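Local coordinates for mRNA interferase toxin YafQ (Escherichia coli, PDB 4MMG), which cleaves ribosome-bound mRNA at lysine codons followed by G or A, halting translation elongation as the toxin of the DinJ-YafQ toxin-antitoxin pair, at residues A[9-14]-A[82-87]; A[29-34]-A[66-71]; A[60-65]-A[72-77]. The protein carries 1 engineered substitution. All blocks are in the same frame, centred on the assembly; numbering follows the deposited sequence.

Interaction 1: A[9-14]-A[82-87]. With SO4 (sulfate ion), chain E.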
loop_
_atom_site.group_PDB
_atom_site.type_symbol
_atom_site.label_atom_id
_atom_site.label_comp_id
_atom_site.label_asym_id
_atom_site.label_seq_id
_atom_site.Cartn_x
_atom_site.Cartn_y
_atom_site.Cartn_z
ATOM N N ILE A 9 -1.078 -5.224 -12.433
ATOM C CA ILE A 9 -1.515 -4.468 -11.268
ATOM C C ILE A 9 -2.641 -5.262 -10.660
ATOM O O ILE A 9 -3.565 -5.667 -11.371
ATOM C CB ILE A 9 -2.045 -3.075 -11.629
ATOM C CG1 ILE A 9 -0.984 -2.261 -12.373
ATOM C CG2 ILE A 9 -2.453 -2.330 -10.363
ATOM C CD1 ILE A 9 -1.523 -0.971 -12.949
ATOM N N GLU A 10 -2.569 -5.502 -9.355
ATOM C CA GLU A 10 -3.593 -6.288 -8.675
ATOM C C GLU A 10 -4.098 -5.574 -7.429
ATOM O O GLU A 10 -3.361 -4.823 -6.781
ATOM C CB GLU A 10 -3.054 -7.665 -8.279
ATOM C CG GLU A 10 -2.436 -8.447 -9.427
ATOM C CD GLU A 10 -1.901 -9.798 -8.993
ATOM O OE1 GLU A 10 -2.011 -10.147 -7.794
ATOM O OE2 GLU A 10 -1.368 -10.520 -9.858
ATOM N N TYR A 11 -5.360 -5.827 -7.098
ATOM C CA TYR A 11 -5.975 -5.298 -5.891
ATOM C C TYR A 11 -6.649 -6.448 -5.174
ATOM O O TYR A 11 -7.542 -7.084 -5.738
ATOM C CB TYR A 11 -7.027 -4.240 -6.239
ATOM C CG TYR A 11 -6.497 -3.071 -7.027
ATOM C CD1 TYR A 11 -6.356 -3.140 -8.407
ATOM C CD2 TYR A 11 -6.124 -1.898 -6.391
ATOM C CE1 TYR A 11 -5.859 -2.071 -9.129
ATOM C CE2 TYR A 11 -5.628 -0.829 -7.103
ATOM C CZ TYR A 11 -5.504 -0.917 -8.468
ATOM O OH TYR A 11 -5.006 0.156 -9.176
ATOM N N SER A 12 -6.243 -6.743 -3.943
ATOM C CA SER A 12 -6.927 -7.788 -3.193
ATOM C C SER A 12 -8.370 -7.369 -2.931
ATOM O O SER A 12 -8.697 -6.173 -2.943
ATOM C CB SER A 12 -6.235 -8.040 -1.862
ATOM O OG SER A 12 -6.506 -6.966 -0.986
ATOM N N GLY A 13 -9.242 -8.346 -2.693
ATOM C CA GLY A 13 -10.607 -8.034 -2.315
ATOM C C GLY A 13 -10.649 -7.180 -1.059
ATOM O O GLY A 13 -11.427 -6.229 -0.967
ATOM N N GLN A 14 -9.784 -7.496 -0.101
ATOM C CA GLN A 14 -9.731 -6.718 1.129
ATOM C C GLN A 14 -9.309 -5.271 0.873
ATOM O O GLN A 14 -9.807 -4.359 1.535
ATOM C CB GLN A 14 -8.804 -7.372 2.150
ATOM C CG GLN A 14 -8.860 -6.716 3.518
ATOM C CD GLN A 14 -10.246 -6.788 4.128
ATOM O OE1 GLN A 14 -10.890 -7.840 4.113
ATOM N NE2 GLN A 14 -10.724 -5.668 4.650
ATOM N N LEU A 82 2.463 -6.084 -9.188
ATOM C CA LEU A 82 2.283 -5.105 -8.126
ATOM C C LEU A 82 0.908 -5.384 -7.558
ATOM O O LEU A 82 -0.083 -5.320 -8.281
ATOM C CB LEU A 82 2.337 -3.685 -8.680
ATOM C CG LEU A 82 1.774 -2.562 -7.799
ATOM C CD1 LEU A 82 2.533 -2.432 -6.480
ATOM C CD2 LEU A 82 1.801 -1.239 -8.560
ATOM N N ARG A 83 0.841 -5.710 -6.275
ATOM C CA ARG A 83 -0.439 -6.042 -5.658
ATOM C C ARG A 83 -0.709 -5.151 -4.448
ATOM O O ARG A 83 0.041 -5.159 -3.468
ATOM C CB ARG A 83 -0.474 -7.517 -5.249
ATOM C CG ARG A 83 -1.746 -7.944 -4.537
ATOM C CD ARG A 83 -1.739 -9.455 -4.320
ATOM N NE ARG A 83 -2.971 -9.937 -3.710
ATOM C CZ ARG A 83 -4.021 -10.386 -4.396
ATOM N NH1 ARG A 83 -3.992 -10.415 -5.725
ATOM N NH2 ARG A 83 -5.105 -10.807 -3.753
ATOM N N PHE A 84 -1.775 -4.364 -4.535
ATOM C CA PHE A 84 -2.229 -3.572 -3.400
ATOM C C PHE A 84 -3.016 -4.474 -2.458
ATOM O O PHE A 84 -4.057 -5.018 -2.831
ATOM C CB PHE A 84 -3.053 -2.387 -3.897
ATOM C CG PHE A 84 -2.256 -1.431 -4.733
ATOM C CD1 PHE A 84 -1.343 -0.576 -4.140
ATOM C CD2 PHE A 84 -2.394 -1.410 -6.108
ATOM C CE1 PHE A 84 -0.593 0.300 -4.902
ATOM C CE2 PHE A 84 -1.649 -0.541 -6.885
ATOM C CZ PHE A 84 -0.745 0.323 -6.278
ATOM N N GLU A 85 -2.514 -4.648 -1.238
ATOM C CA GLU A 85 -3.021 -5.692 -0.347
ATOM C C GLU A 85 -3.960 -5.213 0.755
ATOM O O GLU A 85 -5.058 -5.752 0.910
ATOM C CB GLU A 85 -1.857 -6.488 0.245
ATOM C CG GLU A 85 -2.277 -7.729 0.992
ATOM C CD GLU A 85 -2.870 -8.799 0.088
ATOM O OE1 GLU A 85 -2.651 -8.764 -1.142
ATOM O OE2 GLU A 85 -3.568 -9.698 0.624
ATOM N N ARG A 86 -3.516 -4.238 1.546
ATOM C CA ARG A 86 -4.345 -3.642 2.592
ATOM C C ARG A 86 -3.977 -2.184 2.775
ATOM O O ARG A 86 -2.863 -1.768 2.440
ATOM C CB ARG A 86 -4.161 -4.358 3.940
ATOM C CG ARG A 86 -4.797 -5.739 4.021
ATOM C CD ARG A 86 -5.384 -6.005 5.396
ATOM N NE ARG A 86 -6.489 -5.098 5.705
ATOM C CZ ARG A 86 -7.080 -5.020 6.893
ATOM N NH1 ARG A 86 -6.665 -5.782 7.895
ATOM N NH2 ARG A 86 -8.069 -4.161 7.085
ATOM N N THR A 87 -4.910 -1.410 3.312
ATOM C CA THR A 87 -4.588 -0.068 3.779
ATOM C C THR A 87 -5.421 0.286 5.007
ATOM O O THR A 87 -6.584 -0.111 5.115
ATOM C CB THR A 87 -4.720 0.992 2.653
ATOM O OG1 THR A 87 -4.163 2.230 3.099
ATOM C CG2 THR A 87 -6.173 1.213 2.262
HETATM S S SO4 E . -5.576 -12.468 -0.629
HETATM O O1 SO4 E . -5.486 -12.579 0.825
HETATM O O2 SO4 E . -4.620 -11.469 -1.112
HETATM O O3 SO4 E . -6.941 -12.085 -0.987
HETATM O O4 SO4 E . -5.259 -13.758 -1.234
#
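E10 and R83 pair across the parallel edge of the RelE-family sheet, where strand 8-11 lies beside strand 81-88. The backbones are joined by E10 N to L82 O, F84 N to E10 O, and S12 N to F84 O, the last at 3.0 Å and nearly straight (171°). R83 has CG anti to its backbone N (chi1 177°) and runs extended from CG to NE. Its guanidinium is shared among three acceptors. NH1 bonds E10 OE1 at 2.9 Å, in a salt bridge on the anti side, tilted out of the carboxylate plane. NE bonds E85 OE1 at 2.8 Å on the syn side. NH2 bonds O2 of a sulfate, probably from the crystallisation liquor, at 2.8 Å. The backbone of S12 covers one guanidinium face. S12 is the N-cap of helix 13-24; its OG hydrogen-bonds E85 O (2.7 Å) and Y15 N. On the other sheet face, Y11 CE2 touches F84 CD2 at 3.4 Å; the rings are nearly parallel but slid apart. I9 CG2 meets the F84 ring edge. Q14 CG lies beside R86 NE, and D18 binds both polar ends. Helix 29-40 packs on I9, Y11, L82 and F84, and strand 71-77 flanks 81-88.

Interaction 2: A[29-34]-A[66-71]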
loop_
_atom_site.group_PDB
_atom_site.type_symbol
_atom_site.label_atom_id
_atom_site.label_comp_id
_atom_site.label_asym_id
_atom_site.label_seq_id
_atom_site.Cartn_x
_atom_site.Cartn_y
_atom_site.Cartn_z
ATOM N N MET A 29 -7.873 11.018 0.401
ATOM C CA MET A 29 -7.652 9.931 -0.541
ATOM C C MET A 29 -6.621 10.285 -1.605
ATOM O O MET A 29 -5.952 9.399 -2.153
ATOM C CB MET A 29 -8.975 9.478 -1.165
ATOM C CG MET A 29 -10.017 9.047 -0.137
ATOM S SD MET A 29 -9.434 7.779 0.998
ATOM C CE MET A 29 -9.253 6.378 -0.110
ATOM N N ASN A 30 -6.464 11.575 -1.878
ATOM C CA ASN A 30 -5.436 11.995 -2.817
ATOM C C ASN A 30 -4.030 11.563 -2.390
ATOM O O ASN A 30 -3.193 11.272 -3.240
ATOM C CB ASN A 30 -5.488 13.509 -3.063
ATOM C CG ASN A 30 -6.623 13.914 -3.990
ATOM O OD1 ASN A 30 -7.164 13.093 -4.725
ATOM N ND2 ASN A 30 -6.979 15.194 -3.963
ATOM N N LYS A 31 -3.777 11.483 -1.085
ATOM C CA LYS A 31 -2.458 11.057 -0.616
ATOM C C LYS A 31 -2.200 9.589 -0.946
ATOM O O LYS A 31 -1.097 9.206 -1.337
ATOM C CB LYS A 31 -2.310 11.292 0.888
ATOM C CG LYS A 31 -2.326 12.758 1.304
ATOM C CD LYS A 31 -1.957 12.882 2.777
ATOM C CE LYS A 31 -1.852 14.328 3.220
ATOM N NZ LYS A 31 -1.317 14.411 4.613
ATOM N N LEU A 32 -3.227 8.760 -0.798
ATOM C CA LEU A 32 -3.079 7.350 -1.121
ATOM C C LEU A 32 -2.954 7.175 -2.632
ATOM O O LEU A 32 -2.133 6.387 -3.113
ATOM C CB LEU A 32 -4.273 6.556 -0.594
ATOM C CG LEU A 32 -4.294 5.078 -0.986
ATOM C CD1 LEU A 32 -3.101 4.355 -0.388
ATOM C CD2 LEU A 32 -5.603 4.425 -0.574
ATOM N N LYS A 33 -3.763 7.919 -3.381
ATOM C CA LYS A 33 -3.721 7.844 -4.838
ATOM C C LYS A 33 -2.340 8.227 -5.380
ATOM O O LYS A 33 -1.837 7.581 -6.303
ATOM C CB LYS A 33 -4.818 8.716 -5.454
ATOM C CG LYS A 33 -6.222 8.161 -5.196
ATOM C CD LYS A 33 -7.311 9.132 -5.620
ATOM C CE LYS A 33 -8.679 8.570 -5.267
ATOM N NZ LYS A 33 -9.789 9.506 -5.586
ATOM N N TYR A 34 -1.717 9.246 -4.792
ATOM C CA TYR A 34 -0.411 9.682 -5.277
ATOM C C TYR A 34 0.631 8.579 -5.105
ATOM O O TYR A 34 1.404 8.284 -6.019
ATOM C CB TYR A 34 0.026 10.979 -4.593
ATOM C CG TYR A 34 1.226 11.606 -5.257
ATOM C CD1 TYR A 34 1.085 12.298 -6.448
ATOM C CD2 TYR A 34 2.499 11.481 -4.710
ATOM C CE1 TYR A 34 2.173 12.868 -7.079
ATOM C CE2 TYR A 34 3.604 12.052 -5.335
ATOM C CZ TYR A 34 3.426 12.744 -6.523
ATOM O OH TYR A 34 4.492 13.321 -7.178
ATOM N N HIS A 66 4.226 4.317 4.552
ATOM C CA HIS A 66 3.357 5.172 5.351
ATOM C C HIS A 66 2.785 6.295 4.501
ATOM O O HIS A 66 3.535 7.133 3.989
ATOM C CB HIS A 66 4.128 5.778 6.528
ATOM C CG HIS A 66 4.193 4.899 7.739
ATOM N ND1 HIS A 66 4.963 3.755 7.794
ATOM C CD2 HIS A 66 3.602 5.014 8.953
ATOM C CE1 HIS A 66 4.845 3.207 8.991
ATOM N NE2 HIS A 66 4.020 3.946 9.710
ATOM N N VAL A 67 1.465 6.304 4.324
ATOM C CA VAL A 67 0.799 7.447 3.705
ATOM C C VAL A 67 0.810 8.619 4.694
ATOM O O VAL A 67 1.010 9.773 4.311
ATOM C CB VAL A 67 -0.648 7.089 3.288
ATOM C CG1 VAL A 67 -1.275 8.243 2.493
ATOM C CG2 VAL A 67 -0.668 5.793 2.486
ATOM N N GLU A 68 0.583 8.296 5.964
ATOM C CA GLU A 68 0.592 9.250 7.082
ATOM C C GLU A 68 1.127 8.475 8.287
ATOM O O GLU A 68 1.308 7.264 8.196
ATOM C CB GLU A 68 -0.830 9.745 7.360
ATOM C CG GLU A 68 -1.447 10.500 6.205
ATOM C CD GLU A 68 -2.895 10.869 6.441
ATOM O OE1 GLU A 68 -3.468 10.472 7.488
ATOM O OE2 GLU A 68 -3.459 11.562 5.566
ATOM N N PRO A 69 1.389 9.152 9.425
ATOM C CA PRO A 69 1.979 8.385 10.530
ATOM C C PRO A 69 1.160 7.167 10.976
ATOM O O PRO A 69 1.750 6.168 11.391
ATOM C CB PRO A 69 2.065 9.418 11.653
ATOM C CG PRO A 69 2.298 10.696 10.926
ATOM C CD PRO A 69 1.417 10.602 9.700
ATOM N N ASP A 70 -0.163 7.238 10.885
ATOM C CA ASP A 70 -0.990 6.071 11.207
ATOM C C ASP A 70 -1.910 5.696 10.051
ATOM O O ASP A 70 -3.058 5.294 10.255
ATOM C CB ASP A 70 -1.789 6.297 12.498
ATOM C CG ASP A 70 -2.407 5.012 13.047
ATOM O OD1 ASP A 70 -1.794 3.925 12.894
ATOM O OD2 ASP A 70 -3.513 5.082 13.634
ATOM N N TRP A 71 -1.395 5.812 8.832
ATOM C CA TRP A 71 -2.095 5.301 7.661
ATOM C C TRP A 71 -1.068 4.596 6.800
ATOM O O TRP A 71 -0.185 5.235 6.219
ATOM C CB TRP A 71 -2.745 6.439 6.883
ATOM C CG TRP A 71 -3.595 6.003 5.711
ATOM C CD1 TRP A 71 -3.938 4.725 5.363
ATOM C CD2 TRP A 71 -4.221 6.861 4.747
ATOM N NE1 TRP A 71 -4.747 4.738 4.241
ATOM C CE2 TRP A 71 -4.932 6.038 3.847
ATOM C CE3 TRP A 71 -4.252 8.247 4.562
ATOM C CZ2 TRP A 71 -5.655 6.558 2.774
ATOM C CZ3 TRP A 71 -4.972 8.764 3.490
ATOM C CH2 TRP A 71 -5.665 7.921 2.613
HETATM O O HOH W 1 -2.711 14.328 7.032
#
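L32 and K31 of helix 29-40 pack against V67 and W71 of the turn that joins strands 63-66 and 71-77. W71 sets its six-membered ring against the helix. L32 CB is the main bump on that ring: it lies 3.6 Å from W71 CZ2, and the two side chains cross at about a right angle. L32 CD2 adds a second touch at CZ2. M29 bends at chi2 and chi3 and brings SD to 4.1 Å from W71 CH2, an oblique Met-aromatic contact. V67 fills the hollow between helix and indole. Its CG1, anti to the backbone N (chi1 -173°), sits over one face of the indole, toward the rim, and meets K31 CB at 3.6 Å. Its CG2 turns to L32 CD1 at 4.0 Å. V67 and E68 form a classic beta bulge opposite W71, and W71 O accepts from both V67 N and E68 N. K31 runs extended past this apolar patch, and its CD passes E68 OE2 at 3.4 Å. M29 also packs on helix 13-24.

The polar part is looser. K31 NZ and E68 OE2 make a long salt bridge of 3.7 Å. A water bonds to NZ and only weakly to OE2. E68 OE1 has a firmer partner in K27. Apolar shape therefore probably holds the turn to the helix more than charge does.

Interaction 3: A[60-65]-A[72-77]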
loop_
_atom_site.group_PDB
_atom_site.type_symbol
_atom_site.label_atom_id
_atom_site.label_comp_id
_atom_site.label_asym_id
_atom_site.label_seq_id
_atom_site.Cartn_x
_atom_site.Cartn_y
_atom_site.Cartn_z
ATOM N N LYS A 60 5.323 -11.432 5.620
ATOM C CA LYS A 60 6.536 -11.738 4.867
ATOM C C LYS A 60 6.249 -11.747 3.363
ATOM O O LYS A 60 5.228 -12.281 2.930
ATOM C CB LYS A 60 7.091 -13.096 5.313
ATOM C CG LYS A 60 8.397 -13.497 4.644
ATOM C CD LYS A 60 8.857 -14.857 5.166
ATOM C CE LYS A 60 9.886 -15.507 4.253
ATOM N NZ LYS A 60 11.228 -14.870 4.352
ATOM N N GLY A 61 7.127 -11.117 2.586
ATOM C CA GLY A 61 6.942 -11.016 1.147
ATOM C C GLY A 61 6.288 -9.714 0.707
ATOM O O GLY A 61 6.307 -9.378 -0.482
ATOM N N TYR A 62 5.701 -8.994 1.660
ATOM C CA TYR A 62 5.047 -7.710 1.394
ATOM C C TYR A 62 5.902 -6.539 1.883
ATOM O O TYR A 62 6.930 -6.741 2.547
ATOM C CB TYR A 62 3.674 -7.665 2.074
ATOM C CG TYR A 62 2.645 -8.618 1.497
ATOM C CD1 TYR A 62 2.573 -9.936 1.923
ATOM C CD2 TYR A 62 1.743 -8.189 0.533
ATOM C CE1 TYR A 62 1.621 -10.801 1.405
ATOM C CE2 TYR A 62 0.793 -9.042 0.004
ATOM C CZ TYR A 62 0.739 -10.350 0.443
ATOM O OH TYR A 62 -0.214 -11.199 -0.081
ATOM N N ARG A 63 5.459 -5.323 1.558
ATOM C CA ARG A 63 6.129 -4.088 1.964
ATOM C C ARG A 63 5.130 -3.139 2.619
ATOM O O ARG A 63 3.917 -3.290 2.441
ATOM C CB ARG A 63 6.775 -3.388 0.770
ATOM C CG ARG A 63 7.743 -4.258 -0.013
ATOM C CD ARG A 63 8.469 -3.470 -1.100
ATOM N NE ARG A 63 9.383 -2.471 -0.543
ATOM C CZ ARG A 63 10.608 -2.750 -0.106
ATOM N NH1 ARG A 63 11.065 -3.997 -0.161
ATOM N NH2 ARG A 63 11.375 -1.791 0.396
ATOM N N ASP A 64 5.666 -2.171 3.358
ATOM C CA ASP A 64 4.917 -1.242 4.196
ATOM C C ASP A 64 5.364 0.167 3.821
ATOM O O ASP A 64 6.544 0.506 3.986
ATOM C CB ASP A 64 5.289 -1.525 5.667
ATOM C CG ASP A 64 4.590 -0.617 6.676
ATOM O OD1 ASP A 64 4.391 0.594 6.447
ATOM O OD2 ASP A 64 4.288 -1.129 7.777
ATOM N N ALA A 65 4.446 0.985 3.305
ATOM C CA ALA A 65 4.721 2.414 3.118
ATOM C C ALA A 65 3.747 3.233 3.951
ATOM O O ALA A 65 2.567 2.884 4.049
ATOM C CB ALA A 65 4.613 2.802 1.647
ATOM N N ILE A 72 -1.189 3.272 6.743
ATOM C CA ILE A 72 -0.222 2.388 6.102
ATOM C C ILE A 72 -0.808 1.807 4.830
ATOM O O ILE A 72 -2.011 1.522 4.776
ATOM C CB ILE A 72 0.067 1.189 7.019
ATOM C CG1 ILE A 72 0.464 1.655 8.407
ATOM C CG2 ILE A 72 1.141 0.271 6.413
ATOM C CD1 ILE A 72 1.759 2.285 8.399
ATOM N N LEU A 73 0.044 1.619 3.826
ATOM C CA LEU A 73 -0.270 0.800 2.662
ATOM C C LEU A 73 0.611 -0.441 2.701
ATOM O O LEU A 73 1.839 -0.323 2.774
ATOM C CB LEU A 73 -0.001 1.567 1.372
ATOM C CG LEU A 73 -0.061 0.703 0.105
ATOM C CD1 LEU A 73 -1.479 0.250 -0.155
ATOM C CD2 LEU A 73 0.499 1.424 -1.120
ATOM N N ILE A 74 -0.011 -1.621 2.673
ATOM C CA ILE A 74 0.709 -2.880 2.526
ATOM C C ILE A 74 0.521 -3.347 1.083
ATOM O O ILE A 74 -0.610 -3.448 0.576
ATOM C CB ILE A 74 0.209 -3.975 3.490
ATOM C CG1 ILE A 74 0.503 -3.593 4.940
ATOM C CG2 ILE A 74 0.866 -5.306 3.161
ATOM C CD1 ILE A 74 -0.081 -4.574 5.955
ATOM N N TYR A 75 1.632 -3.607 0.411
ATOM C CA TYR A 75 1.603 -4.013 -0.990
ATOM C C TYR A 75 2.709 -5.038 -1.263
ATOM O O TYR A 75 3.651 -5.181 -0.479
ATOM C CB TYR A 75 1.740 -2.786 -1.912
ATOM C CG TYR A 75 3.106 -2.149 -1.835
ATOM C CD1 TYR A 75 3.430 -1.278 -0.806
ATOM C CD2 TYR A 75 4.080 -2.450 -2.778
ATOM C CE1 TYR A 75 4.693 -0.708 -0.720
ATOM C CE2 TYR A 75 5.334 -1.900 -2.705
ATOM C CZ TYR A 75 5.640 -1.035 -1.674
ATOM O OH TYR A 75 6.903 -0.496 -1.620
ATOM N N LYS A 76 2.596 -5.754 -2.377
ATOM C CA LYS A 76 3.650 -6.663 -2.802
ATOM C C LYS A 76 4.173 -6.186 -4.143
ATOM O O LYS A 76 3.392 -5.765 -4.999
ATOM C CB LYS A 76 3.132 -8.102 -2.900
ATOM C CG LYS A 76 4.141 -9.068 -3.527
ATOM C CD LYS A 76 3.649 -10.504 -3.484
ATOM C CE LYS A 76 3.763 -11.088 -2.092
ATOM N NZ LYS A 76 3.234 -12.482 -2.054
ATOM N N LEU A 77 5.490 -6.218 -4.314
ATOM C CA LEU A 77 6.094 -5.828 -5.580
ATOM C C LEU A 77 7.172 -6.822 -5.992
ATOM O O LEU A 77 8.185 -6.988 -5.301
ATOM C CB LEU A 77 6.681 -4.415 -5.501
ATOM C CG LEU A 77 7.288 -3.886 -6.801
ATOM C CD1 LEU A 77 6.208 -3.678 -7.839
ATOM C CD2 LEU A 77 8.022 -2.589 -6.525
HETATM O O HOH W 2 4.158 -13.335 0.483
HETATM O O HOH W 3 7.027 -7.102 -2.003
HETATM O O HOH W 4 0.135 -11.685 -2.937
#
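R63 pairs with Y75 and A65 with L73 as antiparallel hydrogen-bonded pairs, with D64 and I74 the non-hydrogen-bonded pair between them, and the short strand axes approach to 4.8 Å. R63 N to Y75 O is 2.7 Å, and L73 N to A65 O is almost straight at 177°. With CG between its backbone N and carbonyl carbon (chi1 68°), the Y75 ring lies beside R63, whose CB sits over one face in a CH-pi contact, and A65 CB approaches Y75 CE1. R63 NE makes a weak bond to Y75 OH at 3.3 Å. D52 is the stronger partner of both groups.

On the other sheet face, I74 CG2 meets Y62 CB at 3.8 Å. D64 OD1 touches I72 CG2 at 3.3 Å. At the hairpin's open end, away from its turn, K76 bends at chi3 (-75°). Its CE stands over the centre of the Y62 ring, 4.0 Å from the centroid. K76 NZ sits off-centre in a cation-pi contact and bonds a water that also reaches K60 O. The lysine charge is probably eased by both ring and water, while D52 would counter the charge of R63.

Overall arrangement
From the N terminus, strand 8-11 starts at the edge of the sheet, the chain leaves through helices 13-24 and 29-40, then returns to the sheet for its remaining strands. Interaction 1 closes the longest loop, bringing the first strand beside 81-88. Interactions 2 and 3 both fall within that loop. They cross, because their segments alternate along the chain: 29-34, 60-65, 66-71, 72-77. Interaction 3 closes the short hairpin, and interaction 2 ties that hairpin's turn back to helix 29-40. Interactions 1 and 3 share one sheet: R83 O meets K76 N, and T87 OG1 meets I72 O. T87 OG1 also lies near W71 NE1, linking interaction 1 to interaction 2.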